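Local coordinates for protein 4-hydroxybutyrate coenzyme A transferase (Shewanella oneidensis, PDB 2OAS) that binds coenzyme A and probably transfers it between carboxylic acids such as acetate and 4-hydroxybutyrate, at residues Ser8-Glu11 with Ala12-Ile16; Ala135-Ala138 with Ala139-Ala143. All coordinates share one frame; numbering follows the deposited sequence.

Overall arrangement
Interactions 1 and 2 are each a short run of helix, both in the N-terminal part of the chain that holds a parallel sheet of eight strands. Interaction 1 (residues 8-16) packs beside strands 145-150 and 170-173, near one margin of that sheet, its centre about 29 Å from the centre of the chain. Interaction 2 (residues 135-143) lies over strands 21-24 and 113-118, further in. Their centres are about 20 Å apart and their nearest atoms about 11 Å, so they do not touch. Interaction 2 lies nearer the coenzyme A site, without lining it: the side chain of Ala135 is about 11 Å from bound coenzyme A and from the side chain of Glu233, the covalent CoA site.

Interaction 1 of 2, residues Ser8-Glu11 with Ala12-Ile16; sequences SALE and AVSLI
Ser14 holds its OG beside its own backbone N (chi1 -74°), which swings the hydroxyl back along the helix to Leu10 O; Leu10 turns CG anti to its N (chi1 -155°) and brings CD2 alongside the same hydroxyl, 3.7 Å from Ser14 OG. Leu10 O is thus gripped twice: Ser14 OG donates to it at 2.8 Å, and Ser14 N does so at 3.0 Å with a bent N-H angle of 134°. The two donors come from opposite faces of the carbonyl plane. An alanine in place of Ser14 would probably leave Leu10 O with the bent amide bond alone and remove the hydroxyl that Leu10 CD2 lies against. One residue earlier, Val13 N donates to Ala9 O at 3.0 Å, nearly straight, while Val13 CG2 lies in front of Ala9 O, 3.2 Å from it. Leu15 CD1 reaches back to Glu11 O at 3.6 Å. Ala9 and Val13 face helix 32-41 through Ala37, and Ala12 rests on Ile147 of strand 145-150. Glu11 has an extended chain, and its OE2 accepts from Gln7 N. At the start, Ser8 OG accepts from Glu11 N at 3.2 Å. This is the N-cap of a short helix with a type I beta turn from Val13 to Ile16 at its C-terminal side, packed against the parallel sheet of an alpha/beta fold.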
loop_
_atom_site.group_PDB
_atom_site.type_symbol
_atom_site.label_atom_id
_atom_site.label_comp_id
_atom_site.label_asym_id
_atom_site.label_seq_id
_atom_site.Cartn_x
_atom_site.Cartn_y
_atom_site.Cartn_z
ATOM N N SER A 8 2.940 -36.852 -27.418
ATOM C CA SER A 8 1.824 -36.863 -26.470
ATOM C C SER A 8 2.115 -35.943 -25.286
ATOM O O SER A 8 3.279 -35.683 -24.967
ATOM C CB SER A 8 1.562 -38.271 -25.952
ATOM O OG SER A 8 2.611 -38.693 -25.101
ATOM N N ALA A 9 1.064 -35.454 -24.635
ATOM C CA ALA A 9 1.237 -34.571 -23.489
ATOM C C ALA A 9 2.010 -35.260 -22.374
ATOM O O ALA A 9 2.783 -34.634 -21.666
ATOM C CB ALA A 9 -0.109 -34.115 -22.966
ATOM N N LEU A 10 1.794 -36.559 -22.219
ATOM C CA LEU A 10 2.480 -37.317 -21.173
ATOM C C LEU A 10 3.979 -37.347 -21.459
ATOM O O LEU A 10 4.796 -37.289 -20.546
ATOM C CB LEU A 10 1.914 -38.735 -21.116
ATOM C CG LEU A 10 2.015 -39.504 -19.796
ATOM C CD1 LEU A 10 1.309 -40.847 -19.947
ATOM C CD2 LEU A 10 3.459 -39.705 -19.403
ATOM N N GLU A 11 4.335 -37.422 -22.736
ATOM C CA GLU A 11 5.742 -37.453 -23.112
ATOM C C GLU A 11 6.427 -36.133 -22.749
ATOM O O GLU A 11 7.578 -36.110 -22.314
ATOM C CB GLU A 11 5.863 -37.728 -24.601
ATOM C CG GLU A 11 7.274 -37.897 -25.063
ATOM C CD GLU A 11 7.352 -38.244 -26.531
ATOM O OE1 GLU A 11 8.467 -38.176 -27.087
ATOM O OE2 GLU A 11 6.296 -38.585 -27.127
ATOM N N ALA A 12 5.702 -35.041 -22.907
ATOM C CA ALA A 12 6.227 -33.729 -22.586
ATOM C C ALA A 12 6.392 -33.568 -21.086
ATOM O O ALA A 12 7.422 -33.093 -20.608
ATOM C CB ALA A 12 5.278 -32.650 -23.121
ATOM N N VAL A 13 5.372 -33.964 -20.338
ATOM C CA VAL A 13 5.419 -33.833 -18.899
ATOM C C VAL A 13 6.460 -34.742 -18.252
ATOM O O VAL A 13 6.945 -34.461 -17.161
ATOM C CB VAL A 13 4.052 -34.126 -18.308
ATOM C CG1 VAL A 13 4.110 -34.043 -16.804
ATOM C CG2 VAL A 13 3.063 -33.132 -18.830
ATOM N N SER A 14 6.809 -35.828 -18.934
ATOM C CA SER A 14 7.778 -36.786 -18.414
ATOM C C SER A 14 9.089 -36.198 -17.918
ATOM O O SER A 14 9.656 -36.685 -16.950
ATOM C CB SER A 14 8.071 -37.843 -19.469
ATOM O OG SER A 14 6.979 -38.729 -19.566
ATOM N N LEU A 15 9.575 -35.160 -18.591
ATOM C CA LEU A 15 10.831 -34.528 -18.191
ATOM C C LEU A 15 10.766 -34.057 -16.743
ATOM O O LEU A 15 11.777 -34.014 -16.059
ATOM C CB LEU A 15 11.161 -33.355 -19.116
ATOM C CG LEU A 15 11.629 -33.677 -20.542
ATOM C CD1 LEU A 15 10.590 -34.506 -21.270
ATOM C CD2 LEU A 15 11.889 -32.370 -21.299
ATOM N N ILE A 16 9.577 -33.701 -16.270
ATOM C CA ILE A 16 9.453 -33.246 -14.888
ATOM C C ILE A 16 9.903 -34.374 -13.976
ATOM O O ILE A 16 9.478 -35.522 -14.143
ATOM C CB ILE A 16 8.006 -32.849 -14.540
ATOM C CG1 ILE A 16 7.561 -31.683 -15.438
ATOM C CG2 ILE A 16 7.917 -32.473 -13.063
ATOM C CD1 ILE A 16 6.161 -31.162 -15.176
#

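Interaction 2 of 2, residues Ala135-Ala138 with Ala139-Ala143; sequences ATLA and ACQVA
Thr136 and Cys140 meet one turn apart on the buried face of helix 136-142, which packs on the parallel sheet of an alpha/beta domain. This face is the tight part. Cys140 N donates to Thr136 O at 2.7 Å, nearly in line with the C=O bond, and Ala139 CB lies 3.3 Å from that same oxygen. With SG beside its own N (chi1 -72°), Cys140 folds its sulfur back to 3.4 Å from Thr136 O. Thr136 OG1 is 4.0 Å from Cys140 SG and is buried without a polar partner anywhere in the model. Against the sheet, Thr136 and Ala139 meet Trp23 of strand 21-24, while Thr136 and Cys140 meet Ile116 of strand 113-118. On another flank Ala138 packs on Pro101 and Arg105 of helix 100-105. The looser side belongs to Leu137, partly exposed, and Gln141, exposed. Their side chains slant across one another, and the helix bonds given by Gln141 and Val142 are weak: Gln141 N is shared between Leu137 O and Ala138 O, and Val142 N reaches Ala138 O at 3.3 Å. Gln141 bends at chi2 (89°), which folds its amide back along the helix over Leu137. There Gln141 OE1 accepts from Arg105 NH2 while the same oxygen lies 3.1 Å from the methyl carbon CD1 of Leu137.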
loop_
_atom_site.group_PDB
_atom_site.type_symbol
_atom_site.label_atom_id
_atom_site.label_comp_id
_atom_site.label_asym_id
_atom_site.label_seq_id
_atom_site.Cartn_x
_atom_site.Cartn_y
_atom_site.Cartn_z
ATOM N N ALA A 135 3.018 -12.983 -15.045
ATOM C CA ALA A 135 4.350 -13.233 -14.520
ATOM C C ALA A 135 5.010 -14.455 -15.119
ATOM O O ALA A 135 6.115 -14.835 -14.713
ATOM C CB ALA A 135 4.281 -13.392 -13.020
ATOM N N THR A 136 4.350 -15.072 -16.090
ATOM C CA THR A 136 4.893 -16.268 -16.730
ATOM C C THR A 136 6.157 -15.914 -17.529
ATOM O O THR A 136 7.124 -16.680 -17.559
ATOM C CB THR A 136 3.790 -16.968 -17.602
ATOM O OG1 THR A 136 4.379 -18.004 -18.394
ATOM C CG2 THR A 136 3.090 -15.969 -18.492
ATOM N N LEU A 137 6.162 -14.730 -18.132
ATOM C CA LEU A 137 7.306 -14.268 -18.913
ATOM C C LEU A 137 8.547 -14.251 -18.017
ATOM O O LEU A 137 9.631 -14.694 -18.416
ATOM C CB LEU A 137 6.999 -12.873 -19.461
ATOM C CG LEU A 137 7.948 -12.239 -20.476
ATOM C CD1 LEU A 137 9.148 -11.693 -19.765
ATOM C CD2 LEU A 137 8.344 -13.263 -21.529
ATOM N N ALA A 138 8.370 -13.764 -16.790
ATOM C CA ALA A 138 9.451 -13.699 -15.808
ATOM C C ALA A 138 9.836 -15.108 -15.355
ATOM O O ALA A 138 11.016 -15.406 -15.107
ATOM C CB ALA A 138 9.010 -12.858 -14.614
ATOM N N ALA A 139 8.830 -15.981 -15.259
ATOM C CA ALA A 139 9.048 -17.372 -14.853
ATOM C C ALA A 139 9.850 -18.085 -15.939
ATOM O O ALA A 139 10.758 -18.861 -15.650
ATOM C CB ALA A 139 7.709 -18.068 -14.638
ATOM N N CYS A 140 9.511 -17.820 -17.194
ATOM C CA CYS A 140 10.232 -18.452 -18.304
ATOM C C CYS A 140 11.677 -17.976 -18.362
ATOM O O CYS A 140 12.530 -18.651 -18.929
ATOM C CB CYS A 140 9.556 -18.143 -19.634
ATOM S SG CYS A 140 8.011 -19.005 -19.847
ATOM N N GLN A 141 11.943 -16.818 -17.766
ATOM C CA GLN A 141 13.282 -16.258 -17.769
ATOM C C GLN A 141 14.204 -17.025 -16.822
ATOM O O GLN A 141 15.333 -17.365 -17.168
ATOM C CB GLN A 141 13.245 -14.776 -17.357
ATOM C CG GLN A 141 13.770 -13.781 -18.410
ATOM C CD GLN A 141 12.668 -13.280 -19.377
ATOM O OE1 GLN A 141 12.219 -12.117 -19.297
ATOM N NE2 GLN A 141 12.227 -14.166 -20.287
ATOM N N VAL A 142 13.713 -17.310 -15.623
ATOM C CA VAL A 142 14.519 -17.996 -14.638
ATOM C C VAL A 142 14.302 -19.506 -14.585
ATOM O O VAL A 142 15.066 -20.226 -13.949
ATOM C CB VAL A 142 14.277 -17.391 -13.249
ATOM C CG1 VAL A 142 14.564 -15.904 -13.286
ATOM C CG2 VAL A 142 12.840 -17.625 -12.816
ATOM N N ALA A 143 13.273 -19.997 -15.256
ATOM C CA ALA A 143 13.004 -21.417 -15.220
ATOM C C ALA A 143 14.174 -22.276 -15.703
ATOM O O ALA A 143 14.807 -21.971 -16.716
ATOM C CB ALA A 143 11.774 -21.723 -16.038
#